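Local coordinates for protein aromatic-L-amino-acid decarboxylase (Catharanthus roseus, PDB 6EEW) that catalyses the pyridoxal 5'-phosphate-dependent decarboxylation of L-tryptophan to tryptamine and of 5-hydroxy-L-tryptophan to serotonin, at residues 460-464 and 465-469; 438-441 and 442-445; 398-401 and 402-405; 484-487 and 488-491. All coordinates share one frame; numbering follows the deposited sequence.

Contact 1. Residues 460-464 and 465-469; sequences TIVGG and IYMLR
Thr-460 and Met-467 face each other as a hydrogen-bonded pair of a tight antiparallel hairpin, and their side chains run alongside one another on the same face. The methyl CG2 of Thr-460 presses on Met-467 CG at 3.2 Å, closer than ordinary van der Waals packing. Met-467 places CG between its backbone N and carbonyl carbon (chi1 70°), and a further bend at chi3 carries the thioether back across the strands until CE meets Val-462 CB at 3.8 Å. On the other flank of Thr-460, the aliphatic CD of Arg-469 lies 3.8 Å from CG2. With an alanine in place of Met-467, Thr-460 CG2 and Val-462 CB would probably both lose a packing partner, leaving a gap over the face that holds them. On the reverse face Ile-461 slants past Tyr-466, its CD1 near the ring edge but modelled too close for the exact fit to be trusted. Backbone bonds flank this pair: Thr-460 N to Met-467 O, Met-467 N to Thr-460 O, and Val-462 N to Ile-465 O, each 2.9 Å. Ile-465 N returns to Val-462 O from well above the carbonyl plane, and Gly-463 and Gly-464 take the two corners with positive phi. Arg-469 bonds to the carbonyls of Phe-100, Thr-262 and Ser-263, its side chain about 6 Å from the bound tryptophan. The whole is a beta hairpin with a two-residue type I' turn, at one side of the C-terminal domain's antiparallel sheet.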
loop_
_atom_site.group_PDB
_atom_site.type_symbol
_atom_site.label_atom_id
_atom_site.label_comp_id
_atom_site.label_asym_id
_atom_site.label_seq_id
_atom_site.Cartn_x
_atom_site.Cartn_y
_atom_site.Cartn_z
ATOM N N THR A 460 -22.138 -17.446 2.787
ATOM C CA THR A 460 -22.638 -16.091 2.930
ATOM C C THR A 460 -24.097 -16.148 3.342
ATOM O O THR A 460 -24.767 -17.176 3.209
ATOM C CB THR A 460 -22.471 -15.274 1.652
ATOM O OG1 THR A 460 -22.808 -13.902 1.920
ATOM C CG2 THR A 460 -23.360 -15.831 0.541
ATOM N N ILE A 461 -24.554 -15.043 3.920
ATOM C CA ILE A 461 -25.960 -14.811 4.220
ATOM C C ILE A 461 -26.389 -13.621 3.387
ATOM O O ILE A 461 -25.832 -12.525 3.534
ATOM C CB ILE A 461 -26.214 -14.544 5.710
ATOM C CG1 ILE A 461 -25.729 -15.716 6.564
ATOM C CG2 ILE A 461 -27.705 -14.285 5.941
ATOM C CD1 ILE A 461 -26.590 -16.935 6.417
ATOM N N VAL A 462 -27.362 -13.838 2.507
ATOM C CA VAL A 462 -27.923 -12.765 1.695
ATOM C C VAL A 462 -29.437 -12.901 1.717
ATOM O O VAL A 462 -29.971 -13.994 1.506
ATOM C CB VAL A 462 -27.388 -12.792 0.248
ATOM C CG1 VAL A 462 -28.155 -11.814 -0.629
ATOM C CG2 VAL A 462 -25.920 -12.434 0.234
ATOM N N GLY A 463 -30.122 -11.790 1.965
ATOM C CA GLY A 463 -31.577 -11.824 2.042
ATOM C C GLY A 463 -32.110 -12.856 3.008
ATOM O O GLY A 463 -33.119 -13.510 2.720
ATOM N N GLY A 464 -31.452 -13.031 4.150
ATOM C CA GLY A 464 -31.908 -14.025 5.100
ATOM C C GLY A 464 -31.671 -15.457 4.685
ATOM O O GLY A 464 -32.213 -16.370 5.313
ATOM N N ILE A 465 -30.909 -15.681 3.625
ATOM C CA ILE A 465 -30.675 -17.011 3.084
ATOM C C ILE A 465 -29.209 -17.345 3.298
ATOM O O ILE A 465 -28.328 -16.581 2.881
ATOM C CB ILE A 465 -31.039 -17.073 1.592
ATOM C CG1 ILE A 465 -32.508 -16.684 1.392
ATOM C CG2 ILE A 465 -30.754 -18.460 1.030
ATOM C CD1 ILE A 465 -32.927 -16.611 -0.056
ATOM N N TYR A 466 -28.953 -18.478 3.952
ATOM C CA TYR A 466 -27.607 -19.004 4.128
ATOM C C TYR A 466 -27.260 -19.848 2.907
ATOM O O TYR A 466 -28.039 -20.716 2.503
ATOM C CB TYR A 466 -27.515 -19.840 5.408
ATOM C CG TYR A 466 -26.133 -20.399 5.731
ATOM C CD1 TYR A 466 -25.645 -21.537 5.107
ATOM C CD2 TYR A 466 -25.328 -19.785 6.686
ATOM C CE1 TYR A 466 -24.385 -22.041 5.417
ATOM C CE2 TYR A 466 -24.076 -20.275 7.000
ATOM C CZ TYR A 466 -23.605 -21.402 6.365
ATOM O OH TYR A 466 -22.354 -21.883 6.689
ATOM N N MET A 467 -26.103 -19.580 2.314
ATOM C CA MET A 467 -25.691 -20.290 1.115
ATOM C C MET A 467 -24.188 -20.535 1.136
ATOM O O MET A 467 -23.428 -19.806 1.784
ATOM C CB MET A 467 -26.095 -19.496 -0.131
ATOM C CG MET A 467 -25.313 -18.218 -0.339
ATOM S SD MET A 467 -26.245 -17.049 -1.344
ATOM C CE MET A 467 -27.543 -16.599 -0.191
ATOM N N LEU A 468 -23.779 -21.610 0.468
ATOM C CA LEU A 468 -22.381 -21.907 0.199
ATOM C C LEU A 468 -21.957 -21.204 -1.084
ATOM O O LEU A 468 -22.778 -20.950 -1.969
ATOM C CB LEU A 468 -22.176 -23.417 0.059
ATOM C CG LEU A 468 -22.299 -24.308 1.302
ATOM C CD1 LEU A 468 -23.672 -24.243 1.950
ATOM C CD2 LEU A 468 -21.973 -25.740 0.912
ATOM N N ARG A 469 -20.666 -20.895 -1.182
ATOM C CA ARG A 469 -20.098 -20.265 -2.365
ATOM C C ARG A 469 -18.974 -21.124 -2.915
ATOM O O ARG A 469 -18.178 -21.691 -2.157
ATOM C CB ARG A 469 -19.562 -18.857 -2.079
ATOM C CG ARG A 469 -20.579 -17.827 -1.585
ATOM C CD ARG A 469 -19.897 -16.682 -0.810
ATOM N NE ARG A 469 -19.140 -15.755 -1.659
ATOM C CZ ARG A 469 -17.857 -15.916 -1.996
ATOM N NH1 ARG A 469 -17.178 -16.970 -1.568
ATOM N NH2 ARG A 469 -17.246 -15.027 -2.765
#

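Contact 2. Residues 438-441 and 442-445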
loop_
_atom_site.group_PDB
_atom_site.type_symbol
_atom_site.label_atom_id
_atom_site.label_comp_id
_atom_site.label_asym_id
_atom_site.label_seq_id
_atom_site.Cartn_x
_atom_site.Cartn_y
_atom_site.Cartn_z
ATOM N N VAL A 438 -32.878 -25.718 7.555
ATOM C CA VAL A 438 -32.063 -25.625 6.345
ATOM C C VAL A 438 -30.716 -24.966 6.631
ATOM O O VAL A 438 -29.664 -25.442 6.170
ATOM C CB VAL A 438 -32.847 -24.876 5.251
ATOM C CG1 VAL A 438 -33.106 -23.435 5.679
ATOM C CG2 VAL A 438 -32.101 -24.930 3.922
ATOM N N GLU A 439 -30.717 -23.880 7.414
ATOM C CA GLU A 439 -29.472 -23.168 7.699
ATOM C C GLU A 439 -28.461 -24.071 8.403
ATOM O O GLU A 439 -27.277 -24.094 8.047
ATOM C CB GLU A 439 -29.746 -21.907 8.523
ATOM C CG GLU A 439 -28.503 -21.020 8.675
ATOM C CD GLU A 439 -28.789 -19.641 9.275
ATOM O OE1 GLU A 439 -29.754 -18.982 8.826
ATOM O OE2 GLU A 439 -28.032 -19.205 10.176
ATOM N N GLU A 440 -28.908 -24.828 9.409
ATOM C CA GLU A 440 -27.989 -25.730 10.095
ATOM C C GLU A 440 -27.504 -26.844 9.177
ATOM O O GLU A 440 -26.347 -27.264 9.269
ATOM C CB GLU A 440 -28.630 -26.303 11.357
ATOM C CG GLU A 440 -28.531 -25.375 12.562
ATOM C CD GLU A 440 -27.082 -25.027 12.916
ATOM O OE1 GLU A 440 -26.249 -25.956 13.028
ATOM O OE2 GLU A 440 -26.776 -23.827 13.086
ATOM N N VAL A 441 -28.374 -27.356 8.301
ATOM C CA VAL A 441 -27.962 -28.428 7.396
ATOM C C VAL A 441 -26.837 -27.942 6.493
ATOM O O VAL A 441 -25.805 -28.609 6.325
ATOM C CB VAL A 441 -29.160 -28.931 6.571
ATOM C CG1 VAL A 441 -28.718 -30.038 5.621
ATOM C CG2 VAL A 441 -30.294 -29.402 7.479
ATOM N N ASN A 442 -27.011 -26.757 5.914
ATOM C CA ASN A 442 -25.979 -26.243 5.025
ATOM C C ASN A 442 -24.714 -25.875 5.794
ATOM O O ASN A 442 -23.598 -26.055 5.285
ATOM C CB ASN A 442 -26.532 -25.040 4.259
ATOM C CG ASN A 442 -27.493 -25.445 3.147
ATOM O OD1 ASN A 442 -27.082 -25.939 2.096
ATOM N ND2 ASN A 442 -28.786 -25.241 3.385
ATOM N N LYS A 443 -24.860 -25.389 7.031
ATOM C CA LYS A 443 -23.694 -25.073 7.849
ATOM C C LYS A 443 -22.894 -26.327 8.176
ATOM O O LYS A 443 -21.657 -26.324 8.125
ATOM C CB LYS A 443 -24.151 -24.367 9.124
ATOM C CG LYS A 443 -23.178 -23.334 9.650
ATOM C CD LYS A 443 -23.640 -22.794 11.002
ATOM C CE LYS A 443 -25.133 -22.468 10.991
ATOM N NZ LYS A 443 -25.506 -21.473 9.944
ATOM N N LYS A 444 -23.590 -27.419 8.496
ATOM C CA LYS A 444 -22.916 -28.685 8.752
ATOM C C LYS A 444 -22.193 -29.181 7.508
ATOM O O LYS A 444 -21.063 -29.679 7.592
ATOM C CB LYS A 444 -23.930 -29.724 9.229
ATOM C CG LYS A 444 -23.325 -31.066 9.595
ATOM C CD LYS A 444 -22.125 -30.901 10.523
ATOM C CE LYS A 444 -21.781 -32.212 11.218
ATOM N NZ LYS A 444 -21.750 -33.361 10.269
ATOM N N LEU A 445 -22.828 -29.057 6.341
ATOM C CA LEU A 445 -22.164 -29.481 5.113
ATOM C C LEU A 445 -20.890 -28.675 4.877
ATOM O O LEU A 445 -19.832 -29.237 4.563
ATOM C CB LEU A 445 -23.109 -29.342 3.923
ATOM C CG LEU A 445 -22.455 -29.718 2.592
ATOM C CD1 LEU A 445 -22.018 -31.177 2.627
ATOM C CD2 LEU A 445 -23.397 -29.454 1.434
#
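Val-438 O, in the first turn of helix 438-451, is gripped by two donors of Asn-442. The backbone N arrives at 3.0 Å and nearly straight (N-H...O 168°), as in any helical turn. The side-chain ND2 adds a second bond of 2.9 Å, more bent, approaching the same oxygen from above its carbonyl plane. Asn-442 can reach back because CG stands beside its own N, opposite the carbonyl carbon (chi1 -75°), which swings the amide toward the preceding turn and lays ND2 3.4 Å from Val-438 CG2. One step outward, OD1 of this buried amide receives the backbone N-H of Leu-429 in strand 424-429, so both ends of the amide are engaged and its flip is settled. Round the helix, Glu-439 and Lys-443 lie alongside each other, pointing the same way, in a weak salt bridge of 3.4 Å between OE2 and NZ. Two bends late in the lysine chain, at chi3 and chi4, carry NZ to this position, and its charge also meets the ring of Tyr-466 in a cation-pi contact. Glu-440 crosses the same lysine obliquely, its OE2 4.1 Å from NZ, too far for a salt bridge. The chemistry is thus split: a fixed, neutral amide joins the buried side of the helix to the sheet, while on the neighbouring, more open flank a single lysine probably balances two glutamates through looser electrostatics.

Contact 3. Residues 398-401 and 402-405. Unlike the reference sequence in segment 398-401: Ala-401 (reference Gly).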
loop_
_atom_site.group_PDB
_atom_site.type_symbol
_atom_site.label_atom_id
_atom_site.label_comp_id
_atom_site.label_asym_id
_atom_site.label_seq_id
_atom_site.Cartn_x
_atom_site.Cartn_y
_atom_site.Cartn_z
ATOM N N VAL A 398 -14.808 -18.945 -15.957
ATOM C CA VAL A 398 -16.264 -18.870 -16.116
ATOM C C VAL A 398 -16.826 -20.205 -16.597
ATOM O O VAL A 398 -17.907 -20.625 -16.180
ATOM C CB VAL A 398 -16.662 -17.736 -17.081
ATOM C CG1 VAL A 398 -18.160 -17.802 -17.357
ATOM C CG2 VAL A 398 -16.274 -16.382 -16.535
ATOM N N ALA A 399 -16.125 -20.875 -17.510
ATOM C CA ALA A 399 -16.621 -22.150 -18.033
ATOM C C ALA A 399 -16.610 -23.231 -16.962
ATOM O O ALA A 399 -17.554 -24.026 -16.869
ATOM C CB ALA A 399 -15.796 -22.589 -19.240
ATOM N N MET A 400 -15.556 -23.277 -16.138
ATOM C CA MET A 400 -15.544 -24.248 -15.045
ATOM C C MET A 400 -16.663 -23.963 -14.046
ATOM O O MET A 400 -17.299 -24.895 -13.530
ATOM C CB MET A 400 -14.171 -24.269 -14.372
ATOM C CG MET A 400 -13.112 -25.014 -15.198
ATOM S SD MET A 400 -11.454 -25.090 -14.463
ATOM C CE MET A 400 -11.732 -26.222 -13.114
ATOM N N ALA A 401 -16.958 -22.683 -13.797
ATOM C CA ALA A 401 -18.060 -22.356 -12.897
ATOM C C ALA A 401 -19.417 -22.723 -13.499
ATOM O O ALA A 401 -20.294 -23.237 -12.798
ATOM C CB ALA A 401 -18.018 -20.873 -12.541
ATOM N N LYS A 402 -19.624 -22.428 -14.784
ATOM C CA LYS A 402 -20.870 -22.808 -15.449
ATOM C C LYS A 402 -21.069 -24.314 -15.395
ATOM O O LYS A 402 -22.177 -24.805 -15.136
ATOM C CB LYS A 402 -20.849 -22.308 -16.893
ATOM C CG LYS A 402 -22.182 -22.312 -17.623
ATOM C CD LYS A 402 -22.016 -21.671 -18.998
ATOM C CE LYS A 402 -23.334 -21.583 -19.764
ATOM N NZ LYS A 402 -23.875 -22.921 -20.092
ATOM N N MET A 403 -20.000 -25.064 -15.659
ATOM C CA MET A 403 -20.035 -26.517 -15.541
ATOM C C MET A 403 -20.442 -26.947 -14.132
ATOM O O MET A 403 -21.280 -27.845 -13.960
ATOM C CB MET A 403 -18.660 -27.065 -15.925
ATOM C CG MET A 403 -18.510 -28.562 -15.992
ATOM S SD MET A 403 -16.839 -28.973 -16.559
ATOM C CE MET A 403 -15.841 -28.348 -15.204
ATOM N N PHE A 404 -19.839 -26.329 -13.102
ATOM C CA PHE A 404 -20.199 -26.693 -11.730
ATOM C C PHE A 404 -21.661 -26.378 -11.429
ATOM O O PHE A 404 -22.350 -27.156 -10.752
ATOM C CB PHE A 404 -19.306 -25.985 -10.712
ATOM C CG PHE A 404 -19.685 -26.297 -9.292
ATOM C CD1 PHE A 404 -19.153 -27.405 -8.652
ATOM C CD2 PHE A 404 -20.618 -25.516 -8.616
ATOM C CE1 PHE A 404 -19.520 -27.717 -7.361
ATOM C CE2 PHE A 404 -20.993 -25.822 -7.323
ATOM C CZ PHE A 404 -20.439 -26.922 -6.689
ATOM N N GLU A 405 -22.146 -25.231 -11.908
ATOM C CA GLU A 405 -23.553 -24.892 -11.723
ATOM C C GLU A 405 -24.449 -25.941 -12.365
ATOM O O GLU A 405 -25.444 -26.375 -11.771
ATOM C CB GLU A 405 -23.848 -23.523 -12.335
ATOM C CG GLU A 405 -25.326 -23.183 -12.352
ATOM C CD GLU A 405 -25.632 -21.976 -13.212
ATOM O OE1 GLU A 405 -24.726 -21.517 -13.944
ATOM O OE2 GLU A 405 -26.779 -21.488 -13.155
#
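Met-403 N donates to Ala-399 O at 2.9 Å with an N-H...O angle of 166°, the straightest of four equally short backbone bonds that carry this piece of helix 375-409. Lys-402 N to Val-398 O, Phe-404 N to Met-400 O and Glu-405 N to Ala-401 O repeat the pattern. Side chains add little across the turn itself. The thioether of Met-403 starts with CG anti to the backbone N (chi1 -175°) and turns at chi3, which brings CE 4.1 Å from Met-400 CA; Met-400 has two conformers, so the details of the meeting between the two methionine side chains are uncertain. Several of the side chains make their contacts outside the turn. Ala-401, where the reference sequence has glycine, sets its methyl on Val-425 of strand 424-429, and Phe-404 meets Phe-427 edge-to-face. The charged residues form salt bridges: Lys-402 NZ with Glu-406 and Glu-405 OE2 with Arg-409, both along the helix, and Glu-405 OE1 with Arg-420 of a loop. What follows is a helix of two characters, joined to the sheet by apolar contacts through Ala-401 and Phe-404, while the carboxylate of Glu-405, shared by two arginines, would probably remain ionised and hold its rotation.

Contact 4. Residues 484-487 and 488-491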
loop_
_atom_site.group_PDB
_atom_site.type_symbol
_atom_site.label_atom_id
_atom_site.label_comp_id
_atom_site.label_asym_id
_atom_site.label_seq_id
_atom_site.Cartn_x
_atom_site.Cartn_y
_atom_site.Cartn_z
ATOM N N ARG A 484 -13.696 -33.202 -8.683
ATOM C CA ARG A 484 -13.495 -33.893 -7.414
ATOM C C ARG A 484 -14.143 -33.148 -6.253
ATOM O O ARG A 484 -14.647 -33.782 -5.320
ATOM C CB ARG A 484 -12.010 -34.102 -7.138
ATOM C CG ARG A 484 -11.292 -34.957 -8.170
ATOM C CD ARG A 484 -9.950 -35.408 -7.612
ATOM N NE ARG A 484 -9.128 -34.286 -7.165
ATOM C CZ ARG A 484 -7.936 -34.416 -6.591
ATOM N NH1 ARG A 484 -7.422 -35.623 -6.395
ATOM N NH2 ARG A 484 -7.259 -33.339 -6.209
ATOM N N VAL A 485 -14.157 -31.816 -6.290
ATOM C CA VAL A 485 -14.875 -31.075 -5.256
ATOM C C VAL A 485 -16.352 -31.429 -5.288
ATOM O O VAL A 485 -16.980 -31.651 -4.248
ATOM C CB VAL A 485 -14.673 -29.561 -5.421
ATOM C CG1 VAL A 485 -15.661 -28.825 -4.531
ATOM C CG2 VAL A 485 -13.260 -29.169 -5.045
ATOM N N TRP A 486 -16.937 -31.461 -6.482
ATOM C CA TRP A 486 -18.351 -31.814 -6.585
ATOM C C TRP A 486 -18.601 -33.241 -6.103
ATOM O O TRP A 486 -19.579 -33.506 -5.387
ATOM C CB TRP A 486 -18.830 -31.619 -8.020
ATOM C CG TRP A 486 -20.222 -32.064 -8.235
ATOM C CD1 TRP A 486 -20.667 -32.966 -9.158
ATOM C CD2 TRP A 486 -21.367 -31.667 -7.475
ATOM N NE1 TRP A 486 -22.025 -33.126 -9.046
ATOM C CE2 TRP A 486 -22.480 -32.344 -8.016
ATOM C CE3 TRP A 486 -21.562 -30.791 -6.402
ATOM C CZ2 TRP A 486 -23.769 -32.176 -7.519
ATOM C CZ3 TRP A 486 -22.842 -30.624 -5.909
ATOM C CH2 TRP A 486 -23.930 -31.319 -6.465
ATOM N N ASP A 487 -17.720 -34.173 -6.469
ATOM C CA ASP A 487 -17.845 -35.536 -5.956
ATOM C C ASP A 487 -17.817 -35.549 -4.432
ATOM O O ASP A 487 -18.638 -36.213 -3.786
ATOM C CB ASP A 487 -16.724 -36.413 -6.517
ATOM C CG ASP A 487 -16.894 -36.706 -7.992
ATOM O OD1 ASP A 487 -18.046 -36.723 -8.465
ATOM O OD2 ASP A 487 -15.868 -36.897 -8.684
ATOM N N LEU A 488 -16.881 -34.803 -3.837
ATOM C CA LEU A 488 -16.769 -34.759 -2.383
ATOM C C LEU A 488 -18.021 -34.167 -1.757
ATOM O O LEU A 488 -18.502 -34.650 -0.724
ATOM C CB LEU A 488 -15.544 -33.940 -1.981
ATOM C CG LEU A 488 -15.294 -33.760 -0.477
ATOM C CD1 LEU A 488 -14.979 -35.086 0.189
ATOM C CD2 LEU A 488 -14.226 -32.704 -0.179
ATOM N N ILE A 489 -18.534 -33.086 -2.344
ATOM C CA ILE A 489 -19.750 -32.460 -1.836
ATOM C C ILE A 489 -20.884 -33.472 -1.810
ATOM O O ILE A 489 -21.610 -33.596 -0.814
ATOM C CB ILE A 489 -20.106 -31.222 -2.678
ATOM C CG1 ILE A 489 -18.986 -30.174 -2.569
ATOM C CG2 ILE A 489 -21.459 -30.670 -2.263
ATOM C CD1 ILE A 489 -19.195 -28.930 -3.403
ATOM N N GLN A 490 -21.033 -34.236 -2.898
ATOM C CA GLN A 490 -22.098 -35.230 -2.945
ATOM C C GLN A 490 -21.882 -36.324 -1.905
ATOM O O GLN A 490 -22.838 -36.772 -1.259
ATOM C CB GLN A 490 -22.207 -35.830 -4.348
ATOM C CG GLN A 490 -22.993 -34.970 -5.326
ATOM C CD GLN A 490 -23.233 -35.661 -6.655
ATOM O OE1 GLN A 490 -22.307 -36.188 -7.277
ATOM N NE2 GLN A 490 -24.490 -35.687 -7.085
ATOM N N LYS A 491 -20.636 -36.777 -1.730
ATOM C CA LYS A 491 -20.376 -37.806 -0.724
ATOM C C LYS A 491 -20.732 -37.309 0.670
ATOM O O LYS A 491 -21.371 -38.020 1.455
ATOM C CB LYS A 491 -18.915 -38.259 -0.757
ATOM C CG LYS A 491 -18.615 -39.322 0.312
ATOM C CD LYS A 491 -17.166 -39.790 0.310
ATOM C CE LYS A 491 -16.215 -38.708 0.804
ATOM N NZ LYS A 491 -14.823 -39.225 0.981
#
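The indole of Trp-486 carries the side chain of Gln-490 over one face, ring and amide planes stacked only 21° apart. The nearest methylene does the CH-pi work: Gln-490 CG lies 3.9 Å from the centroid of the six-membered ring, 20° off its normal and offset toward the rim. From there the extended glutamine chain continues over the ring, its NE2 3.6 Å from Trp-486 CZ2 and weakly hydrogen-bonded to Asp-411. Ile-489 meets the same indole obliquely, its CG2 3.9 Å from CZ3, the two side chains crossing at about a right angle. Trp-486 has its CG anti to the backbone N (chi1 175°), which sends the indole out along the helix surface toward the residues one turn on. Next to it the side chains of Ile-489 and Val-485 slant across each other, CD1 and CG1 3.7 Å apart. The usual i to i+4 backbone bonds, such as Gln-490 N to Trp-486 O at 3.0 Å, set the spacing of these side chains. If Trp-486 were replaced by an alanine, the Gln-490 side chain would probably lose the surface it stacks on and be held less firmly, and Ile-489 CG2 would lose a packing partner. Outside the turn, the indole meets the ring of Trp-407, whereas Ile-489 reaches Phe-404 and Leu-449. This is typical helix-on-helix packing: the C-terminal helix 479-496 of a fold-type I pyridoxal phosphate enzyme, lodged against helices 375-409 and 438-451.

In the fold
Taken from the N terminus, the order is contact 3, contact 2, contact 1, contact 4, strictly in series: each joins adjoining residues and closes just its own turn, so none nests in or crosses another. Contact 3 belongs to the long helix 375-409, which precedes the sheet strands 414-416 and 424-429. Contact 2 opens helix 438-451, contact 1 is the hairpin that follows it, and contact 4 lies on the last helix. Tyr-466 and Leu-468 of contact 1 pack on Asn-442 of contact 2, tying sheet to helix. Phe-404 of contact 3 touches Trp-486 and Ile-489 of contact 4, while Leu-445 brings contact 2 to the same final helix.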